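Aminopeptidase C (Lactobacillus rhamnosus, PDB 4K7C) probably removes amino-terminal residues from peptides as a papain-like cysteine aminopeptidase, and assembles from six protein chains. Local coordinates at residues P50-E55 against P378-V383; K307-G312 against T369-V374; L296-F301 against W403-V408. One frame throughout, in Å; residues are numbered along the deposited sequence.

Contact 1. Residues P50-E55 against P378-V383; sequences PTFSIE and PTKWKV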
loop_
_atom_site.group_PDB
_atom_site.type_symbol
_atom_site.label_atom_id
_atom_site.label_comp_id
_atom_site.label_asym_id
_atom_site.label_seq_id
_atom_site.Cartn_x
_atom_site.Cartn_y
_atom_site.Cartn_z
ATOM N N PRO A 50 28.232 -12.975 -3.719
ATOM C CA PRO A 50 27.811 -14.268 -4.295
ATOM C C PRO A 50 28.581 -14.596 -5.591
ATOM O O PRO A 50 28.014 -14.537 -6.673
ATOM C CB PRO A 50 26.309 -14.034 -4.506
ATOM C CG PRO A 50 26.228 -12.587 -4.862
ATOM C CD PRO A 50 27.171 -11.954 -3.858
ATOM N N THR A 51 29.891 -14.826 -5.450
ATOM C CA THR A 51 30.698 -15.300 -6.544
ATOM C C THR A 51 31.332 -16.631 -6.170
ATOM O O THR A 51 31.922 -16.737 -5.112
ATOM C CB THR A 51 31.820 -14.292 -6.875
ATOM O OG1 THR A 51 31.226 -13.008 -7.063
ATOM C CG2 THR A 51 32.561 -14.720 -8.115
ATOM N N PHE A 52 31.297 -17.589 -7.083
ATOM C CA PHE A 52 31.666 -18.964 -6.820
ATOM C C PHE A 52 32.440 -19.617 -7.943
ATOM O O PHE A 52 31.975 -19.667 -9.089
ATOM C CB PHE A 52 30.422 -19.807 -6.546
ATOM C CG PHE A 52 29.493 -19.189 -5.528
ATOM C CD1 PHE A 52 29.664 -19.462 -4.186
ATOM C CD2 PHE A 52 28.452 -18.375 -5.922
ATOM C CE1 PHE A 52 28.859 -18.868 -3.217
ATOM C CE2 PHE A 52 27.532 -17.859 -4.985
ATOM C CZ PHE A 52 27.747 -18.102 -3.614
ATOM N N SER A 53 33.641 -20.062 -7.625
ATOM C CA SER A 53 34.518 -20.695 -8.634
ATOM C C SER A 53 33.873 -21.930 -9.267
ATOM O O SER A 53 34.099 -22.182 -10.441
ATOM C CB SER A 53 35.945 -20.994 -8.050
ATOM O OG SER A 53 35.921 -22.018 -7.095
ATOM N N ILE A 54 33.038 -22.649 -8.511
ATOM C CA ILE A 54 32.234 -23.777 -9.054
ATOM C C ILE A 54 30.791 -23.369 -8.912
ATOM O O ILE A 54 30.335 -23.109 -7.798
ATOM C CB ILE A 54 32.446 -25.046 -8.214
ATOM C CG1 ILE A 54 33.922 -25.329 -8.319
ATOM C CG2 ILE A 54 31.505 -26.167 -8.742
ATOM C CD1 ILE A 54 34.359 -26.499 -7.539
ATOM N N GLU A 55 30.109 -23.231 -10.026
ATOM C CA GLU A 55 28.738 -22.802 -10.007
ATOM C C GLU A 55 27.911 -23.535 -11.021
ATOM O O GLU A 55 28.180 -23.421 -12.235
ATOM C CB GLU A 55 28.681 -21.327 -10.275
ATOM C CG GLU A 55 27.295 -20.758 -10.005
ATOM C CD GLU A 55 27.280 -19.229 -10.162
ATOM O OE1 GLU A 55 28.152 -18.693 -10.875
ATOM O OE2 GLU A 55 26.426 -18.549 -9.585
ATOM N N PRO A 378 37.245 -24.493 0.547
ATOM C CA PRO A 378 35.974 -23.792 0.337
ATOM C C PRO A 378 35.873 -22.538 1.194
ATOM O O PRO A 378 36.218 -22.586 2.384
ATOM C CB PRO A 378 34.966 -24.827 0.783
ATOM C CG PRO A 378 35.704 -25.704 1.740
ATOM C CD PRO A 378 37.035 -25.831 1.058
ATOM N N THR A 379 35.469 -21.405 0.623
ATOM C CA THR A 379 35.245 -20.200 1.488
ATOM C C THR A 379 33.758 -19.903 1.740
ATOM O O THR A 379 33.401 -19.253 2.745
ATOM C CB THR A 379 35.959 -18.993 0.835
ATOM O OG1 THR A 379 35.438 -18.798 -0.471
ATOM C CG2 THR A 379 37.455 -19.242 0.758
ATOM N N LYS A 380 32.950 -20.288 0.753
ATOM C CA LYS A 380 31.540 -20.008 0.718
ATOM C C LYS A 380 30.854 -20.932 -0.295
ATOM O O LYS A 380 31.495 -21.453 -1.172
ATOM C CB LYS A 380 31.204 -18.536 0.422
ATOM C CG LYS A 380 31.858 -17.944 -0.774
ATOM C CD LYS A 380 31.859 -16.420 -0.777
ATOM C CE LYS A 380 32.503 -15.839 -2.031
ATOM N NZ LYS A 380 32.480 -14.369 -1.822
ATOM N N TRP A 381 29.555 -21.159 -0.034
ATOM C CA TRP A 381 28.740 -22.144 -0.716
ATOM C C TRP A 381 27.509 -21.417 -1.217
ATOM O O TRP A 381 26.918 -20.534 -0.524
ATOM C CB TRP A 381 28.276 -23.208 0.257
ATOM C CG TRP A 381 29.414 -23.941 0.940
ATOM C CD1 TRP A 381 30.112 -23.511 2.018
ATOM C CD2 TRP A 381 29.864 -25.274 0.663
ATOM N NE1 TRP A 381 31.106 -24.441 2.357
ATOM C CE2 TRP A 381 30.958 -25.530 1.529
ATOM C CE3 TRP A 381 29.538 -26.237 -0.350
ATOM C CZ2 TRP A 381 31.678 -26.719 1.489
ATOM C CZ3 TRP A 381 30.209 -27.436 -0.348
ATOM C CH2 TRP A 381 31.287 -27.662 0.542
ATOM N N LYS A 382 27.095 -21.790 -2.429
ATOM C CA LYS A 382 25.924 -21.230 -3.048
ATOM C C LYS A 382 24.718 -22.099 -2.747
ATOM O O LYS A 382 24.723 -23.349 -2.919
ATOM C CB LYS A 382 26.090 -21.058 -4.548
ATOM C CG LYS A 382 24.887 -20.484 -5.267
ATOM C CD LYS A 382 25.123 -20.278 -6.760
ATOM C CE LYS A 382 24.041 -19.351 -7.312
ATOM N NZ LYS A 382 23.900 -19.427 -8.778
ATOM N N VAL A 383 23.648 -21.449 -2.330
ATOM C CA VAL A 383 22.499 -22.161 -1.753
ATOM C C VAL A 383 21.201 -21.804 -2.462
ATOM O O VAL A 383 20.767 -20.628 -2.478
ATOM C CB VAL A 383 22.354 -21.852 -0.248
ATOM C CG1 VAL A 383 21.100 -22.496 0.387
ATOM C CG2 VAL A 383 23.554 -22.337 0.411
#
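Phe-52 sets one face of its ring over the aliphatic stem of Lys-382, in the papain-like fold expected of a peptidase C1-like protein. Strand 364-374 lies between 54-55 and 377-384, antiparallel to both, and the two segments meet through side chains that also reach backbone atoms. The overlap is a CH-pi contact: Lys-382 CB lies 3.5 Å from the Phe-52 ring centroid, only 12° off the normal, which puts it over the centre of the ring. The two side chains cross at about a right angle. Phe-52 CG stands anti to its own carbonyl carbon (chi1 -49°), and this turns the ring toward the strand so that CE1 comes within 3.5 Å of Lys-382 N.

Lys-382 then runs on, extended, past the ring to Glu-55. Its CG is anti to the backbone N (chi1 179°), and at the far end Lys-382 NZ donates to Glu-55 OE2 at 2.8 Å. OE2 accepts this hydrogen bond, part of a salt bridge, on its anti lone pair, while Tyr-396 adds a cation-pi partner to the lysine. Glu-55 OE1 forms a long, weak ion pair with Arg-231 of the second subunit, and the same arginine donates a hydrogen bond to Phe-52 O, placing the contact at a subunit interface.

Lys-380 brings its CG to 4.0 Å from Phe-52 CE1, and its NZ hydrogen-bonds to Thr-49 O and Ala-47 O. Farther along the same extended chain, Lys-380 CE rests 3.3 Å from Thr-51 O, a buried carbonyl oxygen with no hydrogen-bond partner in the model.

Contact 2. Residues K307-G312 against T369-V374; sequences KQLKAG and TGVDLV
Leu-309 leaves the last turn of helix 298-310 with its CB directed at strand 364-374. CB and CG form the stem, and the two methyls make the contact. CG stands anti to the carbonyl carbon (chi1 -66°), which carries the branch across to the backbone around Gly-370. CD1 lies 3.8 Å from Gly-370 O and 4.0 Å from Val-371 CG1, an apolar pair whose side chains cross obliquely. The other methyl, CD2, sits 3.9 Å from Gly-370 N. That N is buried by the contact and has no hydrogen-bond partner in the model; the methyl that packs beside it cannot supply one.

Closer to the surface, the extended chain of Lys-310 crosses Leu-373 obliquely, its CE 3.6 Å from Leu-373 CD1. This contact is aliphatic; no hydrogen bond joins the two segments.

The same last turn ends in a Schellman motif: Gly-312, at positive phi, bonds through its N to Leu-309 O at 2.9 Å, after a last regular helical bond from Ala-311 N to Lys-307 O. At the Gly-312 phi of 93° a CB would press on the carbonyl O of Ala-311, so the turn calls for glycine.

The helix end thus lies against strand 364-374, with Ile-54 of strand 54-55 touching Lys-310, Val-371 and Leu-373, Trp-381 of strand 377-384 meeting Val-371, and Val-315 of strand 315-319 packing on Leu-309.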
loop_
_atom_site.group_PDB
_atom_site.type_symbol
_atom_site.label_atom_id
_atom_site.label_comp_id
_atom_site.label_asym_id
_atom_site.label_seq_id
_atom_site.Cartn_x
_atom_site.Cartn_y
_atom_site.Cartn_z
ATOM N N LYS A 307 33.118 -32.812 -4.281
ATOM C CA LYS A 307 33.275 -33.806 -5.338
ATOM C C LYS A 307 31.994 -33.893 -6.207
ATOM O O LYS A 307 32.016 -33.818 -7.462
ATOM C CB LYS A 307 33.617 -35.145 -4.679
ATOM C CG LYS A 307 34.085 -36.162 -5.675
ATOM C CD LYS A 307 34.549 -37.425 -4.968
ATOM C CE LYS A 307 35.204 -38.375 -5.967
ATOM N NZ LYS A 307 35.391 -39.663 -5.262
ATOM N N GLN A 308 30.855 -33.927 -5.553
ATOM C CA GLN A 308 29.577 -33.975 -6.242
ATOM C C GLN A 308 29.327 -32.667 -7.050
ATOM O O GLN A 308 28.936 -32.684 -8.236
ATOM C CB GLN A 308 28.448 -34.329 -5.244
ATOM C CG GLN A 308 27.107 -34.545 -5.879
ATOM C CD GLN A 308 26.188 -35.437 -5.084
ATOM O OE1 GLN A 308 26.585 -36.519 -4.636
ATOM N NE2 GLN A 308 24.934 -35.001 -4.910
ATOM N N LEU A 309 29.550 -31.520 -6.411
ATOM C CA LEU A 309 29.485 -30.244 -7.145
ATOM C C LEU A 309 30.416 -30.165 -8.360
ATOM O O LEU A 309 30.023 -29.700 -9.426
ATOM C CB LEU A 309 29.715 -29.032 -6.160
ATOM C CG LEU A 309 28.575 -28.905 -5.125
ATOM C CD1 LEU A 309 28.978 -27.863 -4.081
ATOM C CD2 LEU A 309 27.249 -28.482 -5.793
ATOM N N LYS A 310 31.643 -30.670 -8.215
ATOM C CA LYS A 310 32.633 -30.562 -9.273
ATOM C C LYS A 310 32.232 -31.474 -10.463
ATOM O O LYS A 310 32.555 -31.198 -11.614
ATOM C CB LYS A 310 34.007 -30.928 -8.745
ATOM C CG LYS A 310 34.730 -29.856 -7.983
ATOM C CD LYS A 310 36.091 -30.417 -7.573
ATOM C CE LYS A 310 37.008 -29.328 -7.125
ATOM N NZ LYS A 310 38.229 -29.947 -6.539
ATOM N N ALA A 311 31.436 -32.512 -10.169
ATOM C CA ALA A 311 30.823 -33.349 -11.180
ATOM C C ALA A 311 29.592 -32.789 -11.839
ATOM O O ALA A 311 29.044 -33.429 -12.697
ATOM C CB ALA A 311 30.518 -34.707 -10.583
ATOM N N GLY A 312 29.095 -31.624 -11.401
ATOM C CA GLY A 312 27.979 -30.963 -12.032
ATOM C C GLY A 312 26.644 -31.329 -11.402
ATOM O O GLY A 312 25.587 -31.061 -11.956
ATOM N N THR A 369 24.407 -25.481 -4.773
ATOM C CA THR A 369 24.539 -25.321 -6.247
ATOM C C THR A 369 25.833 -24.678 -6.702
ATOM O O THR A 369 26.017 -24.413 -7.864
ATOM C CB THR A 369 23.332 -24.604 -6.875
ATOM O OG1 THR A 369 23.383 -23.199 -6.558
ATOM C CG2 THR A 369 21.948 -25.257 -6.406
ATOM N N GLY A 370 26.782 -24.575 -5.787
ATOM C CA GLY A 370 28.054 -23.895 -6.071
ATOM C C GLY A 370 28.877 -23.880 -4.800
ATOM O O GLY A 370 28.361 -24.116 -3.689
ATOM N N VAL A 371 30.172 -23.671 -5.007
ATOM C CA VAL A 371 31.190 -23.551 -3.939
ATOM C C VAL A 371 32.332 -22.777 -4.479
ATOM O O VAL A 371 32.685 -22.965 -5.636
ATOM C CB VAL A 371 31.614 -24.951 -3.334
ATOM C CG1 VAL A 371 32.362 -25.818 -4.362
ATOM C CG2 VAL A 371 32.334 -24.737 -2.016
ATOM N N ASP A 372 32.820 -21.796 -3.715
ATOM C CA ASP A 372 33.973 -20.996 -4.073
ATOM C C ASP A 372 35.125 -21.694 -3.390
ATOM O O ASP A 372 35.202 -21.808 -2.116
ATOM C CB ASP A 372 33.849 -19.556 -3.539
ATOM C CG ASP A 372 34.770 -18.586 -4.241
ATOM O OD1 ASP A 372 35.073 -18.790 -5.427
ATOM O OD2 ASP A 372 35.133 -17.564 -3.611
ATOM N N LEU A 373 36.081 -22.047 -4.251
ATOM C CA LEU A 373 37.327 -22.686 -3.770
ATOM C C LEU A 373 38.503 -21.729 -4.004
ATOM O O LEU A 373 38.758 -21.321 -5.139
ATOM C CB LEU A 373 37.554 -23.970 -4.595
ATOM C CG LEU A 373 36.533 -25.079 -4.434
ATOM C CD1 LEU A 373 36.998 -26.247 -5.340
ATOM C CD2 LEU A 373 36.338 -25.551 -3.016
ATOM N N VAL A 374 39.170 -21.330 -2.934
ATOM C CA VAL A 374 40.317 -20.416 -2.973
ATOM C C VAL A 374 41.492 -21.156 -2.310
ATOM O O VAL A 374 41.373 -21.705 -1.198
ATOM C CB VAL A 374 40.062 -19.101 -2.199
ATOM C CG1 VAL A 374 41.275 -18.152 -2.334
ATOM C CG2 VAL A 374 38.846 -18.350 -2.748
#

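Contact 3. Residues L296-F301 against W403-V408; sequences LDIDTF and WFDQFV
Phe-301 and Phe-404 both carry CG anti to the backbone N (chi1 -178° and -172°), and these torsions bring the two rings into contact from separate helices. They meet tip to tip, Phe-301 CE2 lying 3.6 Å from Phe-404 CE2, with the Phe-404 atom at the edge of the Phe-301 ring. That same edge receives Val-408 CG1, 3.7 Å from Phe-301 CE2. An alanine at Phe-301 would remove the ring that both partners touch and would probably loosen the packing of helix 298-310 on helix 401-407 and the start of strand 408-414.

Ile-298 flanks the rings: its CD1 approaches the edge of Phe-404, while its CG1 lies 3.8 Å from Asp-405 OD1, the oxygen that makes a salt bridge with Lys-302. Asp-297 stands at the N-cap of the first helix. In one of its two conformers OD2 accepts from Thr-300 N at 3.2 Å, met from above the carboxylate plane, and OD1 takes a very short 2.4 Å bond from Thr-300 OG1 on the syn lone pair. These bonds make a side-chain N-cap, on a helix whose first turn packs by Ile-298 and the edge of Phe-301 against helix 401-407, within the probable papain-like fold.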
loop_
_atom_site.group_PDB
_atom_site.type_symbol
_atom_site.label_atom_id
_atom_site.label_comp_id
_atom_site.label_asym_id
_atom_site.label_seq_id
_atom_site.Cartn_x
_atom_site.Cartn_y
_atom_site.Cartn_z
ATOM N N LEU A 296 29.672 -39.053 9.397
ATOM C CA LEU A 296 31.056 -38.836 9.031
ATOM C C LEU A 296 31.556 -37.514 9.601
ATOM O O LEU A 296 30.760 -36.572 9.821
ATOM C CB LEU A 296 31.185 -38.770 7.524
ATOM C CG LEU A 296 30.749 -40.037 6.774
ATOM C CD1 LEU A 296 30.867 -39.765 5.303
ATOM C CD2 LEU A 296 31.646 -41.239 7.174
ATOM N N ASP A 297 32.873 -37.443 9.779
ATOM C CA ASP A 297 33.548 -36.216 10.194
ATOM C C ASP A 297 33.334 -35.110 9.154
ATOM O O ASP A 297 33.118 -35.373 7.973
ATOM C CB ASP A 297 35.044 -36.461 10.369
ATOM C CG ASP A 297 35.733 -36.664 9.073
ATOM O OD1 ASP A 297 35.587 -37.760 8.509
ATOM O OD2 ASP A 297 36.419 -35.737 8.611
ATOM N N ILE A 298 33.449 -33.880 9.596
ATOM C CA ILE A 298 33.086 -32.708 8.779
ATOM C C ILE A 298 34.005 -32.541 7.617
ATOM O O ILE A 298 33.529 -32.205 6.578
ATOM C CB ILE A 298 32.990 -31.382 9.634
ATOM C CG1 ILE A 298 32.307 -30.218 8.871
ATOM C CG2 ILE A 298 34.374 -30.957 10.096
ATOM C CD1 ILE A 298 30.902 -30.590 8.396
ATOM N N ASP A 299 35.292 -32.851 7.708
ATOM C CA ASP A 299 36.142 -32.729 6.498
ATOM C C ASP A 299 35.734 -33.669 5.333
ATOM O O ASP A 299 35.708 -33.275 4.155
ATOM C CB ASP A 299 37.632 -32.984 6.879
ATOM C CG ASP A 299 38.213 -31.831 7.727
ATOM O OD1 ASP A 299 37.756 -30.685 7.607
ATOM O OD2 ASP A 299 39.114 -32.095 8.503
ATOM N N THR A 300 35.470 -34.923 5.694
ATOM C CA THR A 300 35.065 -35.993 4.736
ATOM C C THR A 300 33.679 -35.635 4.142
ATOM O O THR A 300 33.470 -35.650 2.929
ATOM C CB THR A 300 34.948 -37.350 5.452
ATOM O OG1 THR A 300 36.182 -37.714 6.156
ATOM C CG2 THR A 300 34.567 -38.453 4.490
ATOM N N PHE A 301 32.804 -35.165 5.023
ATOM C CA PHE A 301 31.435 -34.728 4.643
ATOM C C PHE A 301 31.572 -33.648 3.589
ATOM O O PHE A 301 30.936 -33.711 2.503
ATOM C CB PHE A 301 30.797 -34.215 5.990
ATOM C CG PHE A 301 29.401 -33.742 5.935
ATOM C CD1 PHE A 301 28.392 -34.475 6.574
ATOM C CD2 PHE A 301 29.110 -32.462 5.479
ATOM C CE1 PHE A 301 27.103 -34.015 6.656
ATOM C CE2 PHE A 301 27.807 -32.007 5.509
ATOM C CZ PHE A 301 26.792 -32.733 6.129
ATOM N N TRP A 403 30.150 -21.163 8.735
ATOM C CA TRP A 403 28.771 -21.454 8.985
ATOM C C TRP A 403 28.442 -22.900 8.657
ATOM O O TRP A 403 27.751 -23.535 9.410
ATOM C CB TRP A 403 27.825 -20.503 8.207
ATOM C CG TRP A 403 26.376 -20.504 8.680
ATOM C CD1 TRP A 403 25.797 -19.621 9.554
ATOM C CD2 TRP A 403 25.326 -21.412 8.293
ATOM N NE1 TRP A 403 24.457 -19.895 9.702
ATOM C CE2 TRP A 403 24.148 -20.988 8.937
ATOM C CE3 TRP A 403 25.290 -22.537 7.480
ATOM C CZ2 TRP A 403 22.938 -21.657 8.820
ATOM C CZ3 TRP A 403 24.054 -23.180 7.322
ATOM C CH2 TRP A 403 22.911 -22.746 8.001
ATOM N N PHE A 404 28.889 -23.361 7.516
ATOM C CA PHE A 404 28.633 -24.775 7.061
ATOM C C PHE A 404 29.172 -25.729 8.164
ATOM O O PHE A 404 28.482 -26.633 8.607
ATOM C CB PHE A 404 29.440 -24.959 5.761
ATOM C CG PHE A 404 29.166 -26.232 5.053
ATOM C CD1 PHE A 404 28.525 -26.182 3.841
ATOM C CD2 PHE A 404 29.466 -27.493 5.614
ATOM C CE1 PHE A 404 28.233 -27.347 3.142
ATOM C CE2 PHE A 404 29.173 -28.680 4.891
ATOM C CZ PHE A 404 28.567 -28.561 3.648
ATOM N N ASP A 405 30.375 -25.476 8.645
ATOM C CA ASP A 405 30.969 -26.315 9.709
ATOM C C ASP A 405 30.087 -26.478 10.902
ATOM O O ASP A 405 29.982 -27.530 11.509
ATOM C CB ASP A 405 32.366 -25.795 10.142
ATOM C CG ASP A 405 33.433 -25.979 9.090
ATOM O OD1 ASP A 405 33.184 -26.618 8.045
ATOM O OD2 ASP A 405 34.547 -25.437 9.285
ATOM N N GLN A 406 29.493 -25.377 11.327
ATOM C CA GLN A 406 28.741 -25.386 12.526
ATOM C C GLN A 406 27.315 -25.858 12.350
ATOM O O GLN A 406 26.783 -26.557 13.202
ATOM C CB GLN A 406 28.668 -23.959 13.139
ATOM C CG GLN A 406 29.915 -23.275 13.688
ATOM C CD GLN A 406 30.708 -24.169 14.602
ATOM O OE1 GLN A 406 30.201 -24.827 15.518
ATOM N NE2 GLN A 406 31.952 -24.212 14.334
ATOM N N PHE A 407 26.647 -25.450 11.253
ATOM C CA PHE A 407 25.216 -25.503 11.201
ATOM C C PHE A 407 24.613 -26.405 10.112
ATOM O O PHE A 407 23.393 -26.589 10.075
ATOM C CB PHE A 407 24.560 -24.085 11.129
ATOM C CG PHE A 407 24.922 -23.238 12.304
ATOM C CD1 PHE A 407 24.643 -23.680 13.598
ATOM C CD2 PHE A 407 25.691 -22.120 12.165
ATOM C CE1 PHE A 407 25.016 -22.906 14.712
ATOM C CE2 PHE A 407 26.077 -21.358 13.273
ATOM C CZ PHE A 407 25.732 -21.766 14.547
ATOM N N VAL A 408 25.462 -26.960 9.278
ATOM C CA VAL A 408 25.000 -28.016 8.360
ATOM C C VAL A 408 25.174 -29.395 9.014
ATOM O O VAL A 408 26.305 -29.728 9.482
ATOM C CB VAL A 408 25.762 -27.990 7.072
ATOM C CG1 VAL A 408 25.421 -29.220 6.112
ATOM C CG2 VAL A 408 25.535 -26.684 6.345
#

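How the contacts relate
Contacts 1 and 2 lie on opposite faces of the sheet around strand 364-374: 54-55 and 377-384 both pair with it, and a probable hydrogen bond from Thr-369 N to Lys-382 O (2.8 Å) joins the two contacts directly. Contacts 2 and 3 share helix 298-310, contact 3 at its start and contact 2 at its end, with nearest atoms about 7 Å apart. Trp-381, stacked on Phe-404, bridges contacts 1 and 3. Contacts 1 and 2 both reach the second subunit; contact 3 does not. Partly buried contact 1 combines a salt bridge with CH-pi packing, whereas buried contacts 2 and 3 rely on apolar side chains and have no hydrogen bond between their segments.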